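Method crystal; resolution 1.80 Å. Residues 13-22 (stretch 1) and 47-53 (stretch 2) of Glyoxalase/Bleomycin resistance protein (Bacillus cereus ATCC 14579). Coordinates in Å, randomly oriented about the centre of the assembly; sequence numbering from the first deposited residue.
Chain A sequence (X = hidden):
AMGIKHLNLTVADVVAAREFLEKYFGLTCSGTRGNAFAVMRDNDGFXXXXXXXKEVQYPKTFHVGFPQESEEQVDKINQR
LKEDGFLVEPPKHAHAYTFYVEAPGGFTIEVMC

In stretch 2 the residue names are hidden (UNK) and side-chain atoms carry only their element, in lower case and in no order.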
ATOM      1  N   ASP A  13       9.181  -7.198 -13.306  1.00 20.27           N
ATOM      2  CA  ASP A  13       8.932  -7.854 -12.035  1.00 19.92           C
ATOM      3  C   ASP A  13       7.552  -7.433 -11.583  1.00 19.71           C
ATOM      4  O   ASP A  13       7.358  -6.278 -11.187  1.00 19.67           O
ATOM      5  CB  ASP A  13       9.987  -7.400 -11.012  1.00 19.29           C
ATOM      6  CG  ASP A  13       9.829  -8.060  -9.644  1.00 20.09           C
ATOM      7  OD1 ASP A  13       8.737  -8.598  -9.319  1.00 17.79           O
ATOM      8  OD2 ASP A  13      10.822  -8.034  -8.884  1.00 21.05           O
ATOM      9  N   VAL A  14       6.597  -8.364 -11.679  1.00 19.70           N
ATOM     10  CA  VAL A  14       5.199  -8.071 -11.339  1.00 20.00           C
ATOM     11  C   VAL A  14       5.039  -7.800  -9.842  1.00 19.68           C
ATOM     12  O   VAL A  14       4.369  -6.856  -9.437  1.00 20.30           O
ATOM     13  CB  VAL A  14       4.302  -9.252 -11.791  1.00 20.12           C
ATOM     14  CG1 VAL A  14       2.897  -9.160 -11.193  1.00 20.96           C
ATOM     15  CG2 VAL A  14       4.233  -9.281 -13.296  1.00 21.55           C
ATOM     16  N   VAL A  15       5.660  -8.644  -9.028  1.00 19.33           N
ATOM     17  CA  VAL A  15       5.585  -8.520  -7.570  1.00 19.39           C
ATOM     18  C   VAL A  15       6.032  -7.135  -7.111  1.00 19.20           C
ATOM     19  O   VAL A  15       5.356  -6.501  -6.312  1.00 19.51           O
ATOM     20  CB  VAL A  15       6.425  -9.625  -6.875  1.00 19.50           C
ATOM     21  CG1 VAL A  15       6.427  -9.426  -5.378  1.00 21.15           C
ATOM     22  CG2 VAL A  15       5.874 -10.996  -7.234  1.00 20.15           C
ATOM     23  N   ALA A  16       7.169  -6.677  -7.628  1.00 19.70           N
ATOM     24  CA  ALA A  16       7.734  -5.372  -7.259  1.00 19.42           C
ATOM     25  C   ALA A  16       6.866  -4.204  -7.742  1.00 19.79           C
ATOM     26  O   ALA A  16       6.675  -3.226  -6.995  1.00 19.00           O
ATOM     27  CB  ALA A  16       9.138  -5.225  -7.799  1.00 20.23           C
ATOM     28  N   ALA A  17       6.380  -4.300  -8.982  1.00 19.91           N
ATOM     29  CA  ALA A  17       5.492  -3.278  -9.543  1.00 19.90           C
ATOM     30  C   ALA A  17       4.205  -3.212  -8.736  1.00 19.93           C
ATOM     31  O   ALA A  17       3.767  -2.125  -8.383  1.00 19.18           O
ATOM     32  CB  ALA A  17       5.193  -3.526 -11.011  1.00 20.09           C
ATOM     33  N   ARG A  18       3.628  -4.373  -8.412  1.00 20.41           N
ATOM     34  CA  ARG A  18       2.390  -4.409  -7.606  1.00 20.49           C
ATOM     35  C   ARG A  18       2.531  -3.713  -6.259  1.00 21.32           C
ATOM     36  O   ARG A  18       1.695  -2.891  -5.868  1.00 20.89           O
ATOM     37  CB  ARG A  18       1.957  -5.852  -7.389  1.00 20.54           C
ATOM     38  CG  ARG A  18       0.772  -6.020  -6.448  1.00 18.64           C
ATOM     39  CD  ARG A  18       0.443  -7.469  -6.270  1.00 20.25           C
ATOM     40  NE  ARG A  18      -0.499  -7.662  -5.173  1.00 20.64           N
ATOM     41  CZ  ARG A  18      -0.895  -8.851  -4.727  1.00 22.05           C
ATOM     42  NH1 ARG A  18      -0.444  -9.978  -5.294  1.00 22.03           N
ATOM     43  NH2 ARG A  18      -1.764  -8.918  -3.729  1.00 21.15           N
ATOM     44  N   GLU A  19       3.586  -4.049  -5.528  1.00 22.12           N
ATOM     45  CA  GLU A  19       3.709  -3.556  -4.172  1.00 24.11           C
ATOM     46  C   GLU A  19       3.941  -2.031  -4.161  1.00 22.86           C
ATOM     47  O   GLU A  19       3.434  -1.333  -3.291  1.00 22.71           O
ATOM     48  CB  GLU A  19       4.755  -4.367  -3.389  1.00 24.01           C
ATOM     49  CG  GLU A  19       6.155  -3.847  -3.447  1.00 28.78           C
ATOM     50  CD  GLU A  19       7.181  -4.823  -2.865  1.00 28.90           C
ATOM     51  OE1 GLU A  19       8.372  -4.702  -3.252  1.00 33.70           O
ATOM     52  OE2 GLU A  19       6.796  -5.703  -2.056  1.00 32.90           O
ATOM     53  N   PHE A  20       4.671  -1.533  -5.157  1.00 22.18           N
ATOM     54  CA  PHE A  20       4.892  -0.094  -5.336  1.00 21.30           C
ATOM     55  C   PHE A  20       3.566   0.627  -5.621  1.00 21.35           C
ATOM     56  O   PHE A  20       3.259   1.660  -5.012  1.00 21.94           O
ATOM     57  CB  PHE A  20       5.866   0.142  -6.496  1.00 21.63           C
ATOM     58  CG  PHE A  20       6.241   1.583  -6.697  1.00 19.41           C
ATOM     59  CD1 PHE A  20       7.178   2.188  -5.856  1.00 20.58           C
ATOM     60  CD2 PHE A  20       5.675   2.336  -7.747  1.00 20.58           C
ATOM     61  CE1 PHE A  20       7.554   3.519  -6.051  1.00 18.78           C
ATOM     62  CE2 PHE A  20       6.048   3.677  -7.946  1.00 22.04           C
ATOM     63  CZ  PHE A  20       6.992   4.265  -7.085  1.00 19.96           C
ATOM     64  N   LEU A  21       2.762   0.053  -6.525  1.00 21.00           N
ATOM     65  CA  LEU A  21       1.474   0.660  -6.893  1.00 21.26           C
ATOM     66  C   LEU A  21       0.484   0.645  -5.730  1.00 21.66           C
ATOM     67  O   LEU A  21      -0.289   1.600  -5.541  1.00 22.11           O
ATOM     68  CB  LEU A  21       0.893  -0.019  -8.140  1.00 20.50           C
ATOM     69  CG  LEU A  21       1.644   0.273  -9.435  1.00 21.57           C
ATOM     70  CD1 LEU A  21       1.244  -0.764 -10.503  1.00 20.83           C
ATOM     71  CD2 LEU A  21       1.434   1.728  -9.922  1.00 21.98           C
ATOM     72  N   GLU A  22       0.528  -0.423  -4.937  1.00 22.08           N
ATOM     73  CA  GLU A  22      -0.274  -0.497  -3.708  1.00 22.79           C
ATOM     74  C   GLU A  22       0.136   0.541  -2.687  1.00 23.03           C
ATOM     75  O   GLU A  22      -0.703   1.280  -2.183  1.00 23.50           O
ATOM     76  CB  GLU A  22      -0.201  -1.890  -3.089  1.00 23.47           C
ATOM     77  CG  GLU A  22      -0.940  -2.905  -3.935  1.00 22.57           C
ATOM     78  CD  GLU A  22      -0.646  -4.339  -3.556  1.00 25.28           C
ATOM     79  OE1 GLU A  22       0.306  -4.592  -2.789  1.00 26.11           O
ATOM     80  OE2 GLU A  22      -1.358  -5.218  -4.065  1.00 25.51           O
ATOM     81  N   UNK A  47      -8.653  -0.769 -15.231  1.00 22.93           N
ATOM     82  CA  UNK A  47      -7.952  -2.036 -15.018  1.00 23.03           C
ATOM     83  C   UNK A  47      -6.531  -1.961 -15.551  1.00 22.59           C
ATOM     84  O   UNK A  47      -6.324  -1.866 -16.756  1.00 22.59           O
ATOM     85  c   UNK A  47      -7.925  -4.571 -15.473  1.00 24.60           C
ATOM     86  c   UNK A  47     -10.419  -3.629 -13.981  1.00 28.50           C
ATOM     87  c   UNK A  47     -10.149  -3.288 -15.383  1.00 24.98           C
ATOM     88  c   UNK A  47      -8.659  -3.224 -15.737  1.00 23.19           C
ATOM     89  N   UNK A  48      -5.559  -2.042 -14.653  1.00 21.86           N
ATOM     90  CA  UNK A  48      -4.154  -2.089 -15.044  1.00 22.00           C
ATOM     91  C   UNK A  48      -3.611  -3.473 -14.777  1.00 21.27           C
ATOM     92  O   UNK A  48      -3.436  -3.849 -13.616  1.00 20.50           O
ATOM     93  c   UNK A  48      -3.354  -1.057 -14.235  1.00 21.41           C
ATOM     94  c   UNK A  48      -1.823  -1.113 -14.393  1.00 23.01           C
ATOM     95  c   UNK A  48      -1.140  -0.241 -13.336  1.00 23.80           C
ATOM     96  c   UNK A  48      -1.436  -0.668 -15.771  1.00 25.17           C
ATOM     97  N   UNK A  49      -3.377  -4.265 -15.823  1.00 20.89           N
ATOM     98  CA  UNK A  49      -2.785  -5.564 -15.604  1.00 20.84           C
ATOM     99  C   UNK A  49      -1.269  -5.495 -15.772  1.00 21.34           C
ATOM    100  O   UNK A  49      -0.747  -4.830 -16.668  1.00 21.75           O
ATOM    101  c   UNK A  49      -4.829  -6.898 -16.139  1.00 19.38           C
ATOM    102  o   UNK A  49      -3.403  -6.166 -17.869  1.00 22.44           O
ATOM    103  c   UNK A  49      -3.403  -6.642 -16.519  1.00 19.84           C
ATOM    104  N   UNK A  50      -0.562  -6.155 -14.866  1.00 21.80           N
ATOM    105  CA  UNK A  50       0.886  -6.181 -14.902  1.00 22.10           C
ATOM    106  C   UNK A  50       1.267  -7.555 -15.374  1.00 22.43           C
ATOM    107  O   UNK A  50       0.786  -8.538 -14.829  1.00 22.82           O
ATOM    108  c   UNK A  50       1.727  -3.411 -13.351  1.00 21.66           C
ATOM    109  c   UNK A  50       1.452  -4.817 -11.276  1.00 20.58           C
ATOM    110  c   UNK A  50       1.061  -4.656 -12.744  1.00 21.70           C
ATOM    111  c   UNK A  50       1.450  -5.930 -13.502  1.00 21.65           C
ATOM    112  N   UNK A  51       2.125  -7.639 -16.388  1.00 22.94           N
ATOM    113  CA  UNK A  51       2.454  -8.913 -16.989  1.00 25.56           C
ATOM    114  C   UNK A  51       3.968  -9.038 -17.102  1.00 24.59           C
ATOM    115  O   UNK A  51       4.623  -8.168 -17.671  1.00 23.77           O
ATOM    116  c   UNK A  51      -0.756 -10.493 -19.882  1.00 33.33           C
ATOM    117 se   UNK A  51       0.991 -10.605 -20.665  1.00 34.37          SE
ATOM    118  c   UNK A  51       1.784  -9.045 -18.361  1.00 24.64           C
ATOM    119  c   UNK A  51       2.099 -10.329 -19.073  1.00 26.57           C
ATOM    120  N   UNK A  52       4.521 -10.110 -16.546  1.00 24.68           N
ATOM    121  CA  UNK A  52       5.959 -10.341 -16.637  1.00 25.53           C
ATOM    122  C   UNK A  52       6.360 -10.460 -18.096  1.00 25.86           C
ATOM    123  O   UNK A  52       5.693 -11.139 -18.892  1.00 25.44           O
ATOM    124  c   UNK A  52       8.279 -13.075 -15.145  1.00 31.31           C
ATOM    125  c   UNK A  52       7.858 -11.663 -15.537  1.00 27.89           C
ATOM    126  n   UNK A  52      10.206 -14.496 -14.417  1.00 35.77           N
ATOM    127  c   UNK A  52       6.379 -11.628 -15.911  1.00 25.78           C
ATOM    128  c   UNK A  52       9.668 -13.093 -14.534  1.00 33.68           C
ATOM    129  N   UNK A  53       7.454  -9.795 -18.436  1.00 26.33           N
ATOM    130  CA  UNK A  53       8.041  -9.926 -19.762  1.00 27.75           C
ATOM    131  C   UNK A  53       9.545 -10.024 -19.678  1.00 28.61           C
ATOM    132  O   UNK A  53      10.146  -9.753 -18.631  1.00 28.46           O
TER

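Position 47 opens the strand with four side-chain carbons, forked at the first, one arm two carbons long. Nothing on the helix lies within reach of it. That beta-branched pattern is isoleucine, and the contact with stretch 1 places no demand on Ile 47.

Position 48 also carries four carbons, but the fork comes at the second. Its CA-to-CB bond points toward the helix, and one terminal methyl touches Leu 21. This is the signature of leucine. CD2 of Leu 48 lies 3.7 Å from CD1 of Leu 21.

At position 49 the first carbon bears one oxygen and one carbon, and the side chain stays out of reach of stretch 1. It is threonine; the hydroxyl of Thr 49 is hydrogen-bonded elsewhere in the structure.

Position 50 again shows four carbons forked at the second, with CA-to-CB toward the helix. It meets Val 14, Ala 17, Arg 18 and Leu 21, which makes it the broadest contact on the strand, and it is a second leucine. CD1 of Leu 50 sits 4.0 Å from CB of Ala 17 and 3.6 Å from the backbone N of Arg 18, while its CD2 is 3.9 Å from CD1 of Leu 21. Its CB lies 4.2 Å from CG1 of Val 14.

Position 51 has an unbranched chain of two carbons, a selenium and a last carbon. Its CA-to-CB bond points away from the helix and the side chain is exposed; its backbone C nevertheless lies 3.8 Å from CG2 of Val 14. It is selenomethionine, Met 51 in the sequence.

Position 52 runs four carbons in a row to a nitrogen. It is exposed, and the end of its extended side chain leads away, but its backbone N comes within 3.4 Å of CG2 of Val 14. The residue is lysine, Lys 52.

Position 53 has no side-chain atoms and makes no contact with the helix; it is glycine, Gly 53.

The rule is one central leucine: Leu 50 spans Val 14, Ala 17 and Leu 21, and Leu 48 adds to the Leu 21 end. The strand alternates, sending both leucines toward the helix. The directions run nearly antiparallel, at 153°, with axes 8.5 Å apart at closest approach. No hydrogen bond crosses the contact; polar work stays within stretch 1: at the N-cap Asp 13 OD1 accepts from Ala 16 N at 3.0 Å, and within the helix Arg 18 NE bridges to Glu 22 OE2 at 2.8 Å.

Stretch 2, residues 47-53: ILTLMKG
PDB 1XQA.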